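Local coordinates for protein serine-tRNA ligase (Naegleria fowleri, PDB 6BLJ) that probably charges tRNA(Ser) with serine in the cytoplasm, first activating the amino acid with ATP, as class II seryl-tRNA synthetases do, at residues E266-V271 / D277-A282; M255-Q260 / R419-K424; K61-I66 / A97-E102; G72-N77 / N115-L120. All coordinates share one frame; numbering follows the deposited sequence.

Contact 1. Residues E266-V271 / D277-A282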
loop_
_atom_site.group_PDB
_atom_site.type_symbol
_atom_site.label_atom_id
_atom_site.label_comp_id
_atom_site.label_asym_id
_atom_site.label_seq_id
_atom_site.Cartn_x
_atom_site.Cartn_y
_atom_site.Cartn_z
ATOM N N GLU A 266 -2.412 6.037 -3.100
ATOM C CA GLU A 266 -2.761 7.239 -2.346
ATOM C C GLU A 266 -4.235 7.295 -1.982
ATOM O O GLU A 266 -4.586 7.865 -0.942
ATOM C CB GLU A 266 -2.395 8.501 -3.137
ATOM C CG GLU A 266 -2.372 9.811 -2.293
ATOM C CD GLU A 266 -3.774 10.390 -2.002
ATOM O OE1 GLU A 266 -4.695 10.145 -2.804
ATOM O OE2 GLU A 266 -3.950 11.095 -0.983
ATOM N N GLU A 267 -5.096 6.703 -2.798
ATOM C CA GLU A 267 -6.524 6.995 -2.729
ATOM C C GLU A 267 -7.408 5.811 -2.366
ATOM O O GLU A 267 -8.373 5.978 -1.595
ATOM C CB GLU A 267 -6.980 7.581 -4.074
ATOM C CG GLU A 267 -8.485 7.797 -4.182
ATOM C CD GLU A 267 -8.859 8.430 -5.523
ATOM O OE1 GLU A 267 -8.955 7.727 -6.562
ATOM O OE2 GLU A 267 -9.054 9.639 -5.515
ATOM N N LEU A 268 -7.143 4.624 -2.904
ATOM C CA LEU A 268 -8.127 3.542 -2.913
ATOM C C LEU A 268 -7.901 2.546 -1.776
ATOM O O LEU A 268 -6.820 1.973 -1.659
ATOM C CB LEU A 268 -8.081 2.803 -4.252
ATOM C CG LEU A 268 -8.429 3.695 -5.445
ATOM C CD1 LEU A 268 -8.260 2.913 -6.767
ATOM C CD2 LEU A 268 -9.844 4.199 -5.318
ATOM N N TYR A 269 -8.929 2.316 -0.963
ATOM C CA TYR A 269 -8.889 1.206 -0.012
ATOM C C TYR A 269 -9.049 -0.140 -0.724
ATOM O O TYR A 269 -9.775 -0.263 -1.714
ATOM C CB TYR A 269 -10.016 1.330 1.014
ATOM C CG TYR A 269 -9.899 2.470 2.027
ATOM C CD1 TYR A 269 -9.202 2.304 3.225
ATOM C CD2 TYR A 269 -10.528 3.687 1.795
ATOM C CE1 TYR A 269 -9.124 3.330 4.164
ATOM C CE2 TYR A 269 -10.461 4.731 2.725
ATOM C CZ TYR A 269 -9.761 4.554 3.902
ATOM O OH TYR A 269 -9.712 5.574 4.828
ATOM N N THR A 270 -8.417 -1.179 -0.175
ATOM C CA THR A 270 -8.640 -2.548 -0.639
ATOM C C THR A 270 -9.670 -3.234 0.255
ATOM O O THR A 270 -9.686 -3.016 1.473
ATOM C CB THR A 270 -7.322 -3.337 -0.634
ATOM O OG1 THR A 270 -6.415 -2.744 -1.569
ATOM C CG2 THR A 270 -7.545 -4.807 -1.015
ATOM N N VAL A 271 -10.530 -4.068 -0.338
ATOM C CA VAL A 271 -11.572 -4.795 0.388
ATOM C C VAL A 271 -11.448 -6.280 0.077
ATOM O O VAL A 271 -11.448 -6.657 -1.102
ATOM C CB VAL A 271 -12.971 -4.291 -0.005
ATOM C CG1 VAL A 271 -14.043 -5.271 0.459
ATOM C CG2 VAL A 271 -13.191 -2.931 0.581
ATOM N N ASP A 277 -10.425 -9.871 -4.586
ATOM C CA ASP A 277 -10.134 -8.616 -3.904
ATOM C C ASP A 277 -10.680 -7.438 -4.697
ATOM O O ASP A 277 -10.660 -7.426 -5.928
ATOM C CB ASP A 277 -8.632 -8.440 -3.686
ATOM C CG ASP A 277 -8.086 -9.408 -2.656
ATOM O OD1 ASP A 277 -8.883 -10.208 -2.128
ATOM O OD2 ASP A 277 -6.873 -9.370 -2.372
ATOM N N LYS A 278 -11.172 -6.439 -3.986
ATOM C CA LYS A 278 -11.818 -5.320 -4.642
ATOM C C LYS A 278 -11.260 -4.025 -4.077
ATOM O O LYS A 278 -10.507 -4.025 -3.105
ATOM C CB LYS A 278 -13.328 -5.405 -4.425
ATOM C CG LYS A 278 -13.954 -6.666 -5.006
ATOM C CD LYS A 278 -15.423 -6.698 -4.635
ATOM C CE LYS A 278 -15.985 -8.084 -4.766
ATOM N NZ LYS A 278 -15.433 -8.999 -3.736
ATOM N N TYR A 279 -11.648 -2.914 -4.694
ATOM C CA TYR A 279 -11.362 -1.586 -4.177
ATOM C C TYR A 279 -12.674 -0.901 -3.825
ATOM O O TYR A 279 -13.645 -1.019 -4.569
ATOM C CB TYR A 279 -10.632 -0.683 -5.191
ATOM C CG TYR A 279 -9.202 -1.038 -5.541
ATOM C CD1 TYR A 279 -8.184 -0.893 -4.610
ATOM C CD2 TYR A 279 -8.857 -1.417 -6.835
ATOM C CE1 TYR A 279 -6.865 -1.179 -4.937
ATOM C CE2 TYR A 279 -7.539 -1.695 -7.175
ATOM C CZ TYR A 279 -6.554 -1.580 -6.223
ATOM O OH TYR A 279 -5.254 -1.872 -6.555
ATOM N N LEU A 280 -12.686 -0.130 -2.735
ATOM C CA LEU A 280 -13.790 0.798 -2.510
ATOM C C LEU A 280 -13.664 1.952 -3.500
ATOM O O LEU A 280 -12.565 2.446 -3.767
ATOM C CB LEU A 280 -13.764 1.343 -1.080
ATOM C CG LEU A 280 -14.028 0.347 0.057
ATOM C CD1 LEU A 280 -13.845 1.004 1.413
ATOM C CD2 LEU A 280 -15.441 -0.242 -0.058
ATOM N N ILE A 281 -14.790 2.390 -4.051
ATOM C CA ILE A 281 -14.729 3.461 -5.044
ATOM C C ILE A 281 -14.443 4.802 -4.378
ATOM O O ILE A 281 -14.884 5.073 -3.248
ATOM C CB ILE A 281 -16.023 3.506 -5.868
ATOM C CG1 ILE A 281 -17.222 3.938 -5.008
ATOM C CG2 ILE A 281 -16.231 2.139 -6.542
ATOM C CD1 ILE A 281 -18.560 4.142 -5.858
ATOM N N ALA A 282 -13.681 5.646 -5.081
ATOM C CA ALA A 282 -13.430 7.028 -4.682
ATOM C C ALA A 282 -14.493 7.991 -5.198
ATOM O O ALA A 282 -14.605 9.102 -4.672
ATOM C CB ALA A 282 -12.045 7.490 -5.190
HETATM O O HOH W 1 -11.315 3.703 -1.810
HETATM O O HOH W 2 -13.614 -8.829 -1.420
#

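Contact 2. Residues M255-Q260 / R419-K424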
loop_
_atom_site.group_PDB
_atom_site.type_symbol
_atom_site.label_atom_id
_atom_site.label_comp_id
_atom_site.label_asym_id
_atom_site.label_seq_id
_atom_site.Cartn_x
_atom_site.Cartn_y
_atom_site.Cartn_z
ATOM N N MET A 255 -11.288 -1.646 -11.931
ATOM C CA MET A 255 -10.770 -0.346 -11.506
ATOM C C MET A 255 -9.559 0.070 -12.346
ATOM O O MET A 255 -9.385 1.255 -12.655
ATOM C CB MET A 255 -10.415 -0.385 -10.016
ATOM C CG MET A 255 -9.921 0.959 -9.438
ATOM S SD MET A 255 -11.209 2.231 -9.496
ATOM C CE MET A 255 -12.137 1.822 -8.007
ATOM N N LYS A 256 -8.720 -0.891 -12.747
ATOM C CA LYS A 256 -7.557 -0.537 -13.561
ATOM C C LYS A 256 -7.942 0.063 -14.913
ATOM O O LYS A 256 -7.130 0.770 -15.521
ATOM C CB LYS A 256 -6.666 -1.768 -13.760
ATOM C CG LYS A 256 -5.705 -1.988 -12.597
ATOM C CD LYS A 256 -5.223 -3.424 -12.475
ATOM C CE LYS A 256 -4.258 -3.807 -13.577
ATOM N NZ LYS A 256 -3.777 -5.220 -13.414
ATOM N N LYS A 257 -9.170 -0.177 -15.386
ATOM C CA LYS A 257 -9.619 0.388 -16.654
ATOM C C LYS A 257 -10.117 1.824 -16.546
ATOM O O LYS A 257 -10.288 2.472 -17.587
ATOM C CB LYS A 257 -10.738 -0.470 -17.255
ATOM C CG LYS A 257 -10.370 -1.940 -17.514
ATOM C CD LYS A 257 -11.582 -2.729 -18.020
ATOM C CE LYS A 257 -11.261 -4.204 -18.314
ATOM N NZ LYS A 257 -10.413 -4.339 -19.533
ATOM N N VAL A 258 -10.371 2.339 -15.340
ATOM C CA VAL A 258 -10.985 3.655 -15.182
ATOM C C VAL A 258 -10.157 4.614 -14.336
ATOM O O VAL A 258 -10.573 5.757 -14.147
ATOM C CB VAL A 258 -12.405 3.539 -14.584
ATOM C CG1 VAL A 258 -13.293 2.628 -15.421
ATOM C CG2 VAL A 258 -12.335 3.049 -13.126
ATOM N N ALA A 259 -8.999 4.204 -13.828
ATOM C CA ALA A 259 -8.254 5.046 -12.897
ATOM C C ALA A 259 -6.756 4.962 -13.176
ATOM O O ALA A 259 -6.278 3.984 -13.752
ATOM C CB ALA A 259 -8.543 4.637 -11.445
ATOM N N GLN A 260 -6.017 5.998 -12.744
ATOM C CA GLN A 260 -4.556 6.049 -12.863
ATOM C C GLN A 260 -3.910 5.166 -11.803
ATOM O O GLN A 260 -4.316 5.200 -10.639
ATOM C CB GLN A 260 -4.033 7.485 -12.674
ATOM C CG GLN A 260 -4.011 8.410 -13.897
ATOM C CD GLN A 260 -3.220 9.701 -13.641
ATOM O OE1 GLN A 260 -3.415 10.721 -14.313
ATOM N NE2 GLN A 260 -2.321 9.653 -12.665
ATOM N N ARG A 419 -11.299 5.019 -24.953
ATOM C CA ARG A 419 -10.351 4.125 -25.627
ATOM C C ARG A 419 -10.013 2.918 -24.760
ATOM O O ARG A 419 -10.035 1.773 -25.222
ATOM C CB ARG A 419 -9.072 4.877 -25.983
ATOM C CG ARG A 419 -9.163 5.666 -27.264
ATOM C CD ARG A 419 -7.896 6.466 -27.527
ATOM N NE ARG A 419 -8.167 7.497 -28.520
ATOM C CZ ARG A 419 -8.127 7.284 -29.834
ATOM N NH1 ARG A 419 -7.810 6.084 -30.309
ATOM N NH2 ARG A 419 -8.397 8.273 -30.673
ATOM N N ARG A 420 -9.689 3.162 -23.494
ATOM C CA ARG A 420 -9.284 2.077 -22.612
ATOM C C ARG A 420 -10.454 1.159 -22.275
ATOM O O ARG A 420 -10.247 -0.029 -22.002
ATOM C CB ARG A 420 -8.646 2.672 -21.354
ATOM C CG ARG A 420 -7.335 3.388 -21.665
ATOM C CD ARG A 420 -6.927 4.389 -20.579
ATOM N NE ARG A 420 -5.522 4.781 -20.722
ATOM C CZ ARG A 420 -5.056 5.629 -21.638
ATOM N NH1 ARG A 420 -5.878 6.208 -22.508
ATOM N NH2 ARG A 420 -3.760 5.912 -21.681
ATOM N N LEU A 421 -11.678 1.684 -22.305
ATOM C CA LEU A 421 -12.888 0.929 -22.017
ATOM C C LEU A 421 -13.582 0.421 -23.276
ATOM O O LEU A 421 -14.595 -0.279 -23.172
ATOM C CB LEU A 421 -13.858 1.796 -21.202
ATOM C CG LEU A 421 -13.487 2.109 -19.745
ATOM C CD1 LEU A 421 -14.278 3.301 -19.236
ATOM C CD2 LEU A 421 -13.774 0.888 -18.896
ATOM N N GLU A 422 -13.067 0.772 -24.450
ATOM C CA GLU A 422 -13.643 0.399 -25.749
ATOM C C GLU A 422 -15.108 0.832 -25.860
ATOM O O GLU A 422 -15.982 0.065 -26.275
ATOM C CB GLU A 422 -13.488 -1.100 -26.001
ATOM C CG GLU A 422 -12.035 -1.545 -26.100
ATOM C CD GLU A 422 -11.895 -2.987 -26.544
ATOM O OE1 GLU A 422 -12.417 -3.322 -27.627
ATOM O OE2 GLU A 422 -11.283 -3.789 -25.807
ATOM N N VAL A 423 -15.376 2.088 -25.506
ATOM C CA VAL A 423 -16.713 2.661 -25.675
ATOM C C VAL A 423 -16.715 3.299 -27.061
ATOM O O VAL A 423 -16.301 4.450 -27.247
ATOM C CB VAL A 423 -17.063 3.656 -24.572
ATOM C CG1 VAL A 423 -18.525 4.066 -24.685
ATOM C CG2 VAL A 423 -16.765 3.051 -23.198
ATOM N N LYS A 424 -17.186 2.542 -28.044
ATOM C CA LYS A 424 -17.034 2.889 -29.452
ATOM C C LYS A 424 -18.185 3.752 -29.961
ATOM O O LYS A 424 -19.312 3.693 -29.459
ATOM C CB LYS A 424 -16.919 1.614 -30.296
ATOM C CG LYS A 424 -15.641 0.828 -30.006
ATOM C CD LYS A 424 -15.618 -0.528 -30.708
ATOM C CE LYS A 424 -14.515 -1.417 -30.136
ATOM N NZ LYS A 424 -14.189 -2.575 -31.012
#

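Contact 3. Residues K61-I66 / A97-E102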
loop_
_atom_site.group_PDB
_atom_site.type_symbol
_atom_site.label_atom_id
_atom_site.label_comp_id
_atom_site.label_asym_id
_atom_site.label_seq_id
_atom_site.Cartn_x
_atom_site.Cartn_y
_atom_site.Cartn_z
ATOM N N LYS A 61 8.123 -13.687 -46.364
ATOM C CA LYS A 61 6.967 -14.400 -46.899
ATOM C C LYS A 61 7.041 -14.574 -48.414
ATOM O O LYS A 61 6.512 -15.556 -48.951
ATOM C CB LYS A 61 5.681 -13.665 -46.518
ATOM C CG LYS A 61 5.093 -14.077 -45.188
ATOM C CD LYS A 61 4.075 -13.054 -44.695
ATOM C CE LYS A 61 3.138 -13.655 -43.659
ATOM N NZ LYS A 61 2.310 -12.624 -42.966
ATOM N N SER A 62 7.699 -13.653 -49.117
ATOM C CA SER A 62 7.816 -13.793 -50.562
ATOM C C SER A 62 8.649 -15.008 -50.944
ATOM O O SER A 62 8.510 -15.515 -52.064
ATOM C CB SER A 62 8.422 -12.531 -51.179
ATOM O OG SER A 62 9.804 -12.428 -50.875
ATOM N N PHE A 63 9.552 -15.447 -50.052
ATOM C CA PHE A 63 10.371 -16.635 -50.307
ATOM C C PHE A 63 9.507 -17.867 -50.536
ATOM O O PHE A 63 9.881 -18.761 -51.311
ATOM C CB PHE A 63 11.318 -16.897 -49.129
ATOM C CG PHE A 63 12.331 -15.795 -48.879
ATOM C CD1 PHE A 63 12.497 -14.745 -49.772
ATOM C CD2 PHE A 63 13.092 -15.806 -47.721
ATOM C CE1 PHE A 63 13.423 -13.745 -49.527
ATOM C CE2 PHE A 63 14.025 -14.809 -47.471
ATOM C CZ PHE A 63 14.190 -13.778 -48.376
ATOM N N THR A 64 8.370 -17.938 -49.844
ATOM C CA THR A 64 7.453 -19.064 -49.986
ATOM C C THR A 64 6.977 -19.201 -51.427
ATOM O O THR A 64 7.036 -20.285 -52.018
ATOM C CB THR A 64 6.259 -18.860 -49.050
ATOM O OG1 THR A 64 6.725 -18.779 -47.701
ATOM C CG2 THR A 64 5.309 -20.036 -49.151
ATOM N N GLY A 65 6.506 -18.093 -52.009
ATOM C CA GLY A 65 6.013 -18.119 -53.376
ATOM C C GLY A 65 7.112 -18.392 -54.384
ATOM O O GLY A 65 6.895 -19.090 -55.377
ATOM N N ILE A 66 8.303 -17.830 -54.156
ATOM C CA ILE A 66 9.418 -18.078 -55.068
ATOM C C ILE A 66 9.745 -19.567 -55.113
ATOM O O ILE A 66 10.040 -20.124 -56.177
ATOM C CB ILE A 66 10.641 -17.239 -54.660
ATOM C CG1 ILE A 66 10.317 -15.745 -54.771
ATOM C CG2 ILE A 66 11.855 -17.612 -55.515
ATOM C CD1 ILE A 66 11.442 -14.851 -54.331
ATOM N N ALA A 97 20.590 -15.240 -48.499
ATOM C CA ALA A 97 21.533 -15.090 -49.598
ATOM C C ALA A 97 21.053 -15.776 -50.870
ATOM O O ALA A 97 21.551 -15.454 -51.949
ATOM C CB ALA A 97 22.909 -15.624 -49.193
ATOM N N LEU A 98 20.082 -16.696 -50.774
ATOM C CA LEU A 98 19.600 -17.415 -51.948
ATOM C C LEU A 98 18.545 -16.644 -52.730
ATOM O O LEU A 98 18.271 -16.992 -53.883
ATOM C CB LEU A 98 19.008 -18.775 -51.551
ATOM C CG LEU A 98 19.912 -19.970 -51.225
ATOM C CD1 LEU A 98 20.751 -19.719 -49.985
ATOM C CD2 LEU A 98 19.064 -21.227 -51.046
ATOM N N PHE A 99 17.936 -15.619 -52.138
ATOM C CA PHE A 99 16.758 -14.998 -52.722
ATOM C C PHE A 99 17.011 -13.571 -53.200
ATOM O O PHE A 99 16.060 -12.805 -53.378
ATOM C CB PHE A 99 15.602 -15.050 -51.723
ATOM C CG PHE A 99 15.118 -16.451 -51.452
ATOM C CD1 PHE A 99 14.220 -17.067 -52.315
ATOM C CD2 PHE A 99 15.594 -17.172 -50.358
ATOM C CE1 PHE A 99 13.784 -18.372 -52.082
ATOM C CE2 PHE A 99 15.162 -18.479 -50.121
ATOM C CZ PHE A 99 14.254 -19.074 -50.979
ATOM N N THR A 100 18.267 -13.198 -53.423
ATOM C CA THR A 100 18.539 -11.950 -54.120
ATOM C C THR A 100 18.317 -12.154 -55.612
ATOM O O THR A 100 18.412 -13.274 -56.122
ATOM C CB THR A 100 19.972 -11.473 -53.878
ATOM O OG1 THR A 100 20.885 -12.368 -54.525
ATOM C CG2 THR A 100 20.276 -11.417 -52.396
ATOM N N LYS A 101 18.006 -11.061 -56.315
ATOM C CA LYS A 101 17.800 -11.170 -57.756
ATOM C C LYS A 101 19.023 -11.769 -58.435
ATOM O O LYS A 101 18.894 -12.636 -59.310
ATOM C CB LYS A 101 17.464 -9.803 -58.353
ATOM N N GLU A 102 20.220 -11.354 -58.015
ATOM C CA GLU A 102 21.436 -11.885 -58.626
ATOM C C GLU A 102 21.620 -13.365 -58.306
ATOM O O GLU A 102 21.986 -14.152 -59.188
ATOM C CB GLU A 102 22.653 -11.080 -58.167
#

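Contact 4. Residues G72-N77 / N115-L120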
loop_
_atom_site.group_PDB
_atom_site.type_symbol
_atom_site.label_atom_id
_atom_site.label_comp_id
_atom_site.label_asym_id
_atom_site.label_seq_id
_atom_site.Cartn_x
_atom_site.Cartn_y
_atom_site.Cartn_z
ATOM N N GLY A 72 6.698 -25.790 -58.892
ATOM C CA GLY A 72 5.651 -25.991 -59.886
ATOM C C GLY A 72 6.192 -26.137 -61.297
ATOM O O GLY A 72 5.714 -26.974 -62.075
ATOM N N ASN A 73 7.190 -25.322 -61.653
ATOM C CA ASN A 73 7.780 -25.436 -62.985
ATOM C C ASN A 73 8.515 -26.764 -63.150
ATOM O O ASN A 73 8.470 -27.382 -64.225
ATOM C CB ASN A 73 8.722 -24.258 -63.251
ATOM C CG ASN A 73 7.985 -22.931 -63.406
ATOM O OD1 ASN A 73 6.844 -22.884 -63.867
ATOM N ND2 ASN A 73 8.643 -21.848 -63.029
ATOM N N ARG A 74 9.190 -27.222 -62.092
ATOM C CA ARG A 74 9.903 -28.494 -62.163
ATOM C C ARG A 74 8.936 -29.656 -62.356
ATOM O O ARG A 74 9.217 -30.580 -63.132
ATOM C CB ARG A 74 10.759 -28.697 -60.910
ATOM C CG ARG A 74 12.007 -27.802 -60.842
ATOM C CD ARG A 74 12.864 -28.117 -59.615
ATOM N NE ARG A 74 13.950 -27.158 -59.420
ATOM C CZ ARG A 74 14.942 -27.320 -58.546
ATOM N NH1 ARG A 74 14.985 -28.407 -57.785
ATOM N NH2 ARG A 74 15.890 -26.398 -58.425
ATOM N N MET A 75 7.778 -29.619 -61.686
ATOM C CA MET A 75 6.813 -30.706 -61.834
ATOM C C MET A 75 6.228 -30.745 -63.248
ATOM O O MET A 75 6.021 -31.826 -63.808
ATOM C CB MET A 75 5.698 -30.567 -60.793
ATOM C CG MET A 75 6.177 -30.498 -59.336
ATOM S SD MET A 75 7.282 -31.839 -58.803
ATOM C CE MET A 75 7.149 -31.655 -57.020
ATOM N N LYS A 76 5.949 -29.576 -63.837
ATOM C CA LYS A 76 5.399 -29.538 -65.191
ATOM C C LYS A 76 6.395 -30.087 -66.206
ATOM O O LYS A 76 6.000 -30.742 -67.184
ATOM C CB LYS A 76 4.987 -28.102 -65.544
ATOM N N ASN A 77 7.688 -29.862 -65.972
ATOM C CA ASN A 77 8.755 -30.357 -66.830
ATOM C C ASN A 77 9.190 -31.778 -66.495
ATOM O O ASN A 77 10.135 -32.279 -67.113
ATOM C CB ASN A 77 9.962 -29.415 -66.752
ATOM C CG ASN A 77 9.874 -28.284 -67.756
ATOM O OD1 ASN A 77 9.452 -28.489 -68.900
ATOM N ND2 ASN A 77 10.261 -27.086 -67.337
ATOM N N ASN A 115 12.981 -32.161 -53.456
ATOM C CA ASN A 115 12.782 -32.515 -52.051
ATOM C C ASN A 115 13.434 -31.490 -51.128
ATOM O O ASN A 115 12.848 -31.100 -50.108
ATOM C CB ASN A 115 13.335 -33.913 -51.766
ATOM C CG ASN A 115 12.499 -35.020 -52.388
ATOM O OD1 ASN A 115 11.279 -34.898 -52.518
ATOM N ND2 ASN A 115 13.156 -36.112 -52.775
ATOM N N GLN A 116 14.644 -31.034 -51.470
ATOM C CA GLN A 116 15.305 -30.029 -50.644
ATOM C C GLN A 116 14.589 -28.689 -50.709
ATOM O O GLN A 116 14.557 -27.960 -49.710
ATOM C CB GLN A 116 16.763 -29.863 -51.062
ATOM C CG GLN A 116 17.653 -31.058 -50.715
ATOM C CD GLN A 116 19.017 -30.929 -51.348
ATOM O OE1 GLN A 116 19.132 -30.800 -52.567
ATOM N NE2 GLN A 116 20.057 -30.937 -50.526
ATOM N N LEU A 117 13.968 -28.362 -51.847
ATOM C CA LEU A 117 13.264 -27.090 -51.927
ATOM C C LEU A 117 12.041 -27.101 -51.028
ATOM O O LEU A 117 11.741 -26.087 -50.382
ATOM C CB LEU A 117 12.839 -26.786 -53.370
ATOM C CG LEU A 117 13.939 -26.465 -54.379
ATOM C CD1 LEU A 117 13.363 -26.299 -55.789
ATOM C CD2 LEU A 117 14.681 -25.221 -53.945
ATOM N N LYS A 118 11.392 -28.259 -50.880
ATOM C CA LYS A 118 10.226 -28.292 -50.012
ATOM C C LYS A 118 10.644 -28.252 -48.551
ATOM O O LYS A 118 9.935 -27.656 -47.728
ATOM C CB LYS A 118 9.386 -29.541 -50.301
ATOM C CG LYS A 118 8.942 -29.673 -51.758
ATOM C CD LYS A 118 7.793 -30.655 -51.913
ATOM C CE LYS A 118 8.074 -31.654 -53.018
ATOM N NZ LYS A 118 6.830 -31.983 -53.776
ATOM N N LYS A 119 11.809 -28.823 -48.220
ATOM C CA LYS A 119 12.323 -28.705 -46.855
ATOM C C LYS A 119 12.681 -27.259 -46.531
ATOM O O LYS A 119 12.478 -26.788 -45.402
ATOM C CB LYS A 119 13.569 -29.576 -46.665
ATOM C CG LYS A 119 13.347 -31.059 -46.438
ATOM C CD LYS A 119 14.679 -31.698 -46.054
ATOM C CE LYS A 119 14.527 -33.125 -45.555
ATOM N NZ LYS A 119 14.464 -34.115 -46.670
ATOM N N LEU A 120 13.254 -26.556 -47.508
ATOM C CA LEU A 120 13.644 -25.170 -47.306
ATOM C C LEU A 120 12.428 -24.304 -47.001
ATOM O O LEU A 120 12.472 -23.449 -46.107
ATOM C CB LEU A 120 14.394 -24.669 -48.543
ATOM C CG LEU A 120 14.788 -23.194 -48.610
ATOM C CD1 LEU A 120 15.673 -22.863 -47.408
ATOM C CD2 LEU A 120 15.504 -22.885 -49.926
#

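Contact 1. Residues E266-V271 / D277-A282
Val271 and Lys278 are a hydrogen-bonded antiparallel pair in a short beta hairpin of the catalytic core. Val271 N donates to Lys278 O (2.8 Å) from above the carbonyl plane. Lys278 N answers with a bond to Val271 O (2.9 Å) that lies in the carbonyl plane. The third backbone bond, Leu280 N to Tyr269 O (3.1 Å), is more bent, with 148° at the hydrogen. Tyr269 O also takes a CA-H...O contact from Tyr279 CA (3.2 Å). Thr270 and Tyr279 form the non-hydrogen-bonded pair between these links. Just past the ladder, a water accepts from Tyr269 N and donates to Leu280 O (2.6 Å), bridging the two segments.

Apolar contacts lie on both faces. On one, the Tyr279 ring takes Leu268 CD1 over a face near the rim, while Tyr269 O sits in plane at its edge. On the other, Val271 crosses Leu280 at about a right angle; Val271 has two conformers, so the tightness of that fit is doubtful. Glu267 stretches out with CG anti to the backbone N (chi1 174°), which lays its CD on Ala282 CB (3.3 Å). Glu267 OE1 is hydrogen-bonded to Gln263 NE2, and the Glu267 side chain is about 6 Å from the bound AMP.

Strand 249-251 flanks strand 278-280, with Tyr279 bonded through the backbone to Met250. Met255 of helix 252-256 packs on Leu268 and Tyr279. Thr270 and Val271 pair with a strand of the second subunit, so the sheet continues across the interface.

Contact 2. Residues M255-Q260 / R419-K424
Lys257 and Leu421 carry most of this contact, which joins the 257-258 region, following on helix 252-256, to the Schellman motif closing the weakly bonded helix 416-421. In that motif Glu422 takes positive phi (55°) and the chain bends back; its N makes a weak bond to Arg419 O.

Leu421 brings its CD2 methyl up to Lys257 CB (3.7 Å). Of the lysine side chain it is CB that meets Leu421. The Leu421 CG also lies 3.9 Å from Lys257 O, a carbonyl oxygen that is hydrogen-bonded to Gln417 in the same helix 416-421. That bond sets a polar link beside the apolar one.

Arg420 adds its CB, 4.1 Å from Lys257 O. Its extended chain then leads away. The guanidinium bonds to Tyr416 O and makes a cation-pi contact with the Tyr416 ring, one turn back.

Helix 285-290 adjoins the cluster, since Ala289 touches both Val258 and Leu421. Val258 crosses Leu421 obliquely. Its CG1 is anti to the carbonyl carbon (chi1 -56°), which turns that methyl to the leucine. There Val258 CG1 meets both branches, with Leu421 CD2 at 3.9 Å and Leu421 CD1 at 4.0 Å.

Contact 3. Residues K61-I66 / A97-E102
Ile66 N donates to Ser62 O (3.1 Å), a bond of the long helix 38-76 that fixes the turn carrying Phe63 and Ile66. Both side chains meet Phe99, which lies in the loop just before helix 101-105.

The two phenylalanine rings form an offset stack. Their centroids are 4.2 Å apart and their planes differ by 12°. Phe99 CD2 sits over the centre of the Phe63 ring, and Phe63 CG sits over the centre of the Phe99 ring. The shift also places Phe63 CE1 against Phe99 CB (3.4 Å). Phe63 CB lies 4.1 Å from the Phe99 ring centroid, nearly on the ring normal, which makes a CH-pi contact. The Phe63 ring is turned by a chi2 of -9°, and this lays it almost flat on its partner. Ile66 comes to the edge of the Phe99 ring, with CG2 4.0 Å from CE1 of Phe99.

Ile124 of helix 114-147 packs on both phenylalanine side chains, and His59 meets Phe63 edge to face. Thr100, next after Phe99, is the N-cap of helix 101-105, its OG1 bonded to Ala103 N.

The side chains meet through carbon, with no polar group paired between the segments. What holds 61-66 to 97-102 is therefore probably dispersion and the burial of the two rings.

Contact 4. Residues G72-N77 / N115-L120
The N-terminal arm is built on two long antiparallel helices, and here the end of helix 38-76 lies beside the start of helix 114-147 near the arm's tip. The helices stand well apart at this level, with Arg74 CA and Leu117 CA 10.9 Å from each other. Long side chains span the gap.

Arg74 reaches across with an extended chain, its chi2 of -176° keeping CD in line. The Leu117 CD1 methyl rests over the centre of one guanidinium face. It is 3.3 Å from Arg74 CZ and 3.3 Å from Arg74 NH1. The two side chains meet at about a right angle. The guanidinium nitrogens bond to other partners. Two of these are carbonyls ahead of the second helix: NH1 bonds to Leu112 O and NH2 to Leu109 O. NE makes a salt bridge with Glu70, one turn back in its own helix. Bonds from all three nitrogens probably fix how the guanidinium is turned beneath the methyl. Leu117 is further buried against Ile67, Glu70 and Val71.

Met75 and Lys118 meet tip to tip. Met75 bends at chi2 (-53°), which carries CE to 3.3 Å from Lys118 NZ. The end of this exposed lysine is probably mobile, so the closeness should not be pressed.

Arg74 thus links helix 38-76 to the connection that turns back into helix 114-147. The arrangement belongs to the antiparallel helical hairpin of seryl-tRNA synthetases, which in relatives reaches out to the long variable arm of tRNA(Ser).

In the fold
Along the chain the order is arm first, catalytic core second. Contacts 3 and 4 share helix 38-76 and have centres 14 Å apart. Their segments alternate in sequence, and they touch where Leu120 CD2 meets Phe99 CZ (4.1 Å). Contacts 1 and 2 lie in the core, 17 Å apart between centres. Contact 1 falls within the sequence span that contact 2 brings together, and the two also touch through Met255 CE and Ile281 CA (4.3 Å). The two pairs are remote: contacts 1 and 4 are 64 Å apart between centres. The AMP-binding core and the probable tRNA-binding tip therefore stand far apart in one chain.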